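Local coordinates for protein endo-1,4-beta-mannanase (Eisenia fetida, PDB 5Y6T) that probably hydrolyses internal beta-1,4-mannosidic linkages of mannan polysaccharides, as a cold-adapted endo-mannanase of glycoside hydrolase family 5, at residues W324-N329 with D333-F338. Residues are numbered along the deposited sequence; the frame is centred on the assembly and turned at random.
Sequences WSWQAN and DNADSF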
loop_
_atom_site.group_PDB
_atom_site.type_symbol
_atom_site.label_atom_id
_atom_site.label_comp_id
_atom_site.label_asym_id
_atom_site.label_seq_id
_atom_site.Cartn_x
_atom_site.Cartn_y
_atom_site.Cartn_z
ATOM N N TRP A 324 0.710 7.756 -6.248
ATOM C CA TRP A 324 1.180 6.632 -7.005
ATOM C C TRP A 324 0.174 6.255 -8.063
ATOM O O TRP A 324 -0.895 5.820 -7.747
ATOM C CB TRP A 324 1.462 5.432 -6.150
ATOM C CG TRP A 324 2.577 5.648 -5.143
ATOM C CD1 TRP A 324 3.757 6.291 -5.347
ATOM C CD2 TRP A 324 2.608 5.170 -3.796
ATOM N NE1 TRP A 324 4.497 6.262 -4.197
ATOM C CE2 TRP A 324 3.802 5.578 -3.234
ATOM C CE3 TRP A 324 1.710 4.454 -3.005
ATOM C CZ2 TRP A 324 4.140 5.265 -1.896
ATOM C CZ3 TRP A 324 2.028 4.147 -1.701
ATOM C CH2 TRP A 324 3.247 4.522 -1.161
ATOM N N SER A 325 0.569 6.430 -9.339
ATOM C CA SER A 325 -0.310 6.083 -10.455
ATOM C C SER A 325 -0.452 4.582 -10.674
ATOM O O SER A 325 0.382 3.785 -10.226
ATOM C CB SER A 325 0.197 6.799 -11.703
ATOM O OG SER A 325 1.512 6.405 -12.039
ATOM N N TRP A 326 -1.489 4.214 -11.428
ATOM C CA TRP A 326 -1.817 2.843 -11.717
ATOM C C TRP A 326 -1.659 2.598 -13.265
ATOM O O TRP A 326 -2.373 3.218 -14.053
ATOM C CB TRP A 326 -3.258 2.504 -11.283
ATOM C CG TRP A 326 -3.528 1.055 -11.424
ATOM C CD1 TRP A 326 -4.163 0.418 -12.465
ATOM C CD2 TRP A 326 -3.094 0.030 -10.533
ATOM N NE1 TRP A 326 -4.123 -0.968 -12.280
ATOM C CE2 TRP A 326 -3.516 -1.223 -11.076
ATOM C CE3 TRP A 326 -2.419 0.037 -9.293
ATOM C CZ2 TRP A 326 -3.223 -2.452 -10.447
ATOM C CZ3 TRP A 326 -2.179 -1.182 -8.672
ATOM C CH2 TRP A 326 -2.588 -2.398 -9.254
ATOM N N GLN A 327 -0.834 1.647 -13.674
ATOM C CA GLN A 327 0.284 1.012 -12.989
ATOM C C GLN A 327 1.395 0.876 -14.070
ATOM O O GLN A 327 1.125 0.903 -15.293
ATOM C CB GLN A 327 0.006 -0.371 -12.426
ATOM C CG GLN A 327 -0.587 -1.340 -13.438
ATOM C CD GLN A 327 -0.854 -2.750 -12.857
ATOM O OE1 GLN A 327 -0.156 -3.231 -11.925
ATOM N NE2 GLN A 327 -1.824 -3.458 -13.439
ATOM N N ALA A 328 2.653 0.765 -13.615
ATOM C CA ALA A 328 3.871 0.807 -14.480
ATOM C C ALA A 328 3.838 -0.250 -15.566
ATOM O O ALA A 328 4.313 0.021 -16.662
ATOM C CB ALA A 328 5.140 0.689 -13.681
ATOM N N ASN A 329 3.193 -1.379 -15.295
ATOM C CA ASN A 329 3.213 -2.468 -16.254
ATOM C C ASN A 329 2.177 -2.236 -17.358
ATOM O O ASN A 329 2.151 -2.975 -18.358
ATOM C CB ASN A 329 3.083 -3.895 -15.622
ATOM C CG ASN A 329 1.747 -4.165 -14.974
ATOM O OD1 ASN A 329 0.694 -3.718 -15.458
ATOM N ND2 ASN A 329 1.760 -4.906 -13.878
ATOM N N ASP A 333 -7.589 -3.144 -16.655
ATOM C CA ASP A 333 -8.580 -2.115 -16.594
ATOM C C ASP A 333 -8.030 -1.001 -15.682
ATOM O O ASP A 333 -7.403 -1.249 -14.616
ATOM C CB ASP A 333 -9.920 -2.697 -16.067
ATOM C CG ASP A 333 -10.574 -3.702 -17.104
ATOM O OD1 ASP A 333 -10.154 -3.717 -18.299
ATOM O OD2 ASP A 333 -11.515 -4.440 -16.738
ATOM N N ASN A 334 -8.271 0.211 -16.164
ATOM C CA ASN A 334 -7.899 1.425 -15.492
ATOM C C ASN A 334 -6.387 1.645 -15.323
ATOM O O ASN A 334 -5.992 2.522 -14.585
ATOM C CB ASN A 334 -8.632 1.560 -14.215
ATOM C CG ASN A 334 -10.091 1.969 -14.420
ATOM O OD1 ASN A 334 -10.543 2.366 -15.542
ATOM N ND2 ASN A 334 -10.808 1.972 -13.335
ATOM N N ALA A 335 -5.560 0.920 -16.060
ATOM C CA ALA A 335 -4.171 1.199 -16.077
ATOM C C ALA A 335 -3.833 2.137 -17.235
ATOM O O ALA A 335 -4.231 1.897 -18.401
ATOM C CB ALA A 335 -3.381 -0.091 -16.164
ATOM N N ASP A 336 -3.087 3.185 -16.927
ATOM C CA ASP A 336 -2.421 3.975 -17.937
ATOM C C ASP A 336 -1.195 3.313 -18.504
ATOM O O ASP A 336 -0.593 2.414 -17.891
ATOM C CB ASP A 336 -2.011 5.315 -17.290
ATOM C CG ASP A 336 -3.173 6.193 -16.970
ATOM O OD1 ASP A 336 -4.314 6.019 -17.543
ATOM O OD2 ASP A 336 -2.964 7.107 -16.125
ATOM N N SER A 337 -0.743 3.769 -19.649
ATOM C CA SER A 337 0.570 3.410 -20.108
ATOM C C SER A 337 1.667 3.988 -19.182
ATOM O O SER A 337 1.444 5.011 -18.503
ATOM C CB SER A 337 0.798 3.922 -21.553
ATOM O OG SER A 337 0.931 5.325 -21.543
ATOM N N PHE A 338 2.841 3.366 -19.189
ATOM C CA PHE A 338 4.001 3.909 -18.468
ATOM C C PHE A 338 4.245 5.362 -18.949
ATOM O O PHE A 338 4.499 6.286 -18.154
ATOM C CB PHE A 338 5.234 3.055 -18.685
ATOM C CG PHE A 338 6.359 3.458 -17.837
ATOM C CD1 PHE A 338 7.199 4.514 -18.224
ATOM C CD2 PHE A 338 6.601 2.824 -16.638
ATOM C CE1 PHE A 338 8.278 4.907 -17.389
ATOM C CE2 PHE A 338 7.665 3.210 -15.835
ATOM C CZ PHE A 338 8.480 4.266 -16.200
HETATM O O HOH W 1 -5.376 -2.949 -14.015
#
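With CG anti to its backbone N (chi1 -173°), Trp326 turns the pyrrole edge of its indole to the backbone of 333-338, where CD1 lies 3.5 Å from Asn334 O, close to the ring plane. The CB methyl of Ala335 touches the same carbon, CD1, at 3.8 Å. Beside it, NE1 donates to a water at 2.9 Å, which donates to Asp333 O at 2.7 Å, a one-water bridge from indole to loop backbone. The peptide between Trp326 and Gln327 is cis, and Gln327 CB rests 3.7 Å above the plane of the preceding indole, over its centre. Trp326 O accepts from Asp336 N at 3.0 Å (N-H...O 156°), on a lone pair in the carbonyl plane, with a weaker CA-H...O contact from Ala335 CA. Outside the segments, Asp336 OD1 accepts from Ser301 N and OD2 from Gln300 N. Phe338, also anti at chi1 (-172°), brings its CD2 edge to Ala328 O at 3.6 Å and against the Ala328 methyl, at the start of helix 338-348. An alanine in place of Trp326 would probably leave the bridging water without its indole donor and open a gap beside Ala335 and Gln327 CB. A non-proline cis peptide directly after a tryptophan near the end of the last barrel strand is known from family 5 (beta/alpha)8 enzymes; the indole also touches Glu297 and Tyr268, and a bound Tris about 3 Å away (nearest atoms) is consistent with a sugar-binding surface. The backbone bond holds the main chain; the water bridge and flanking contacts probably limit the indole's rotation.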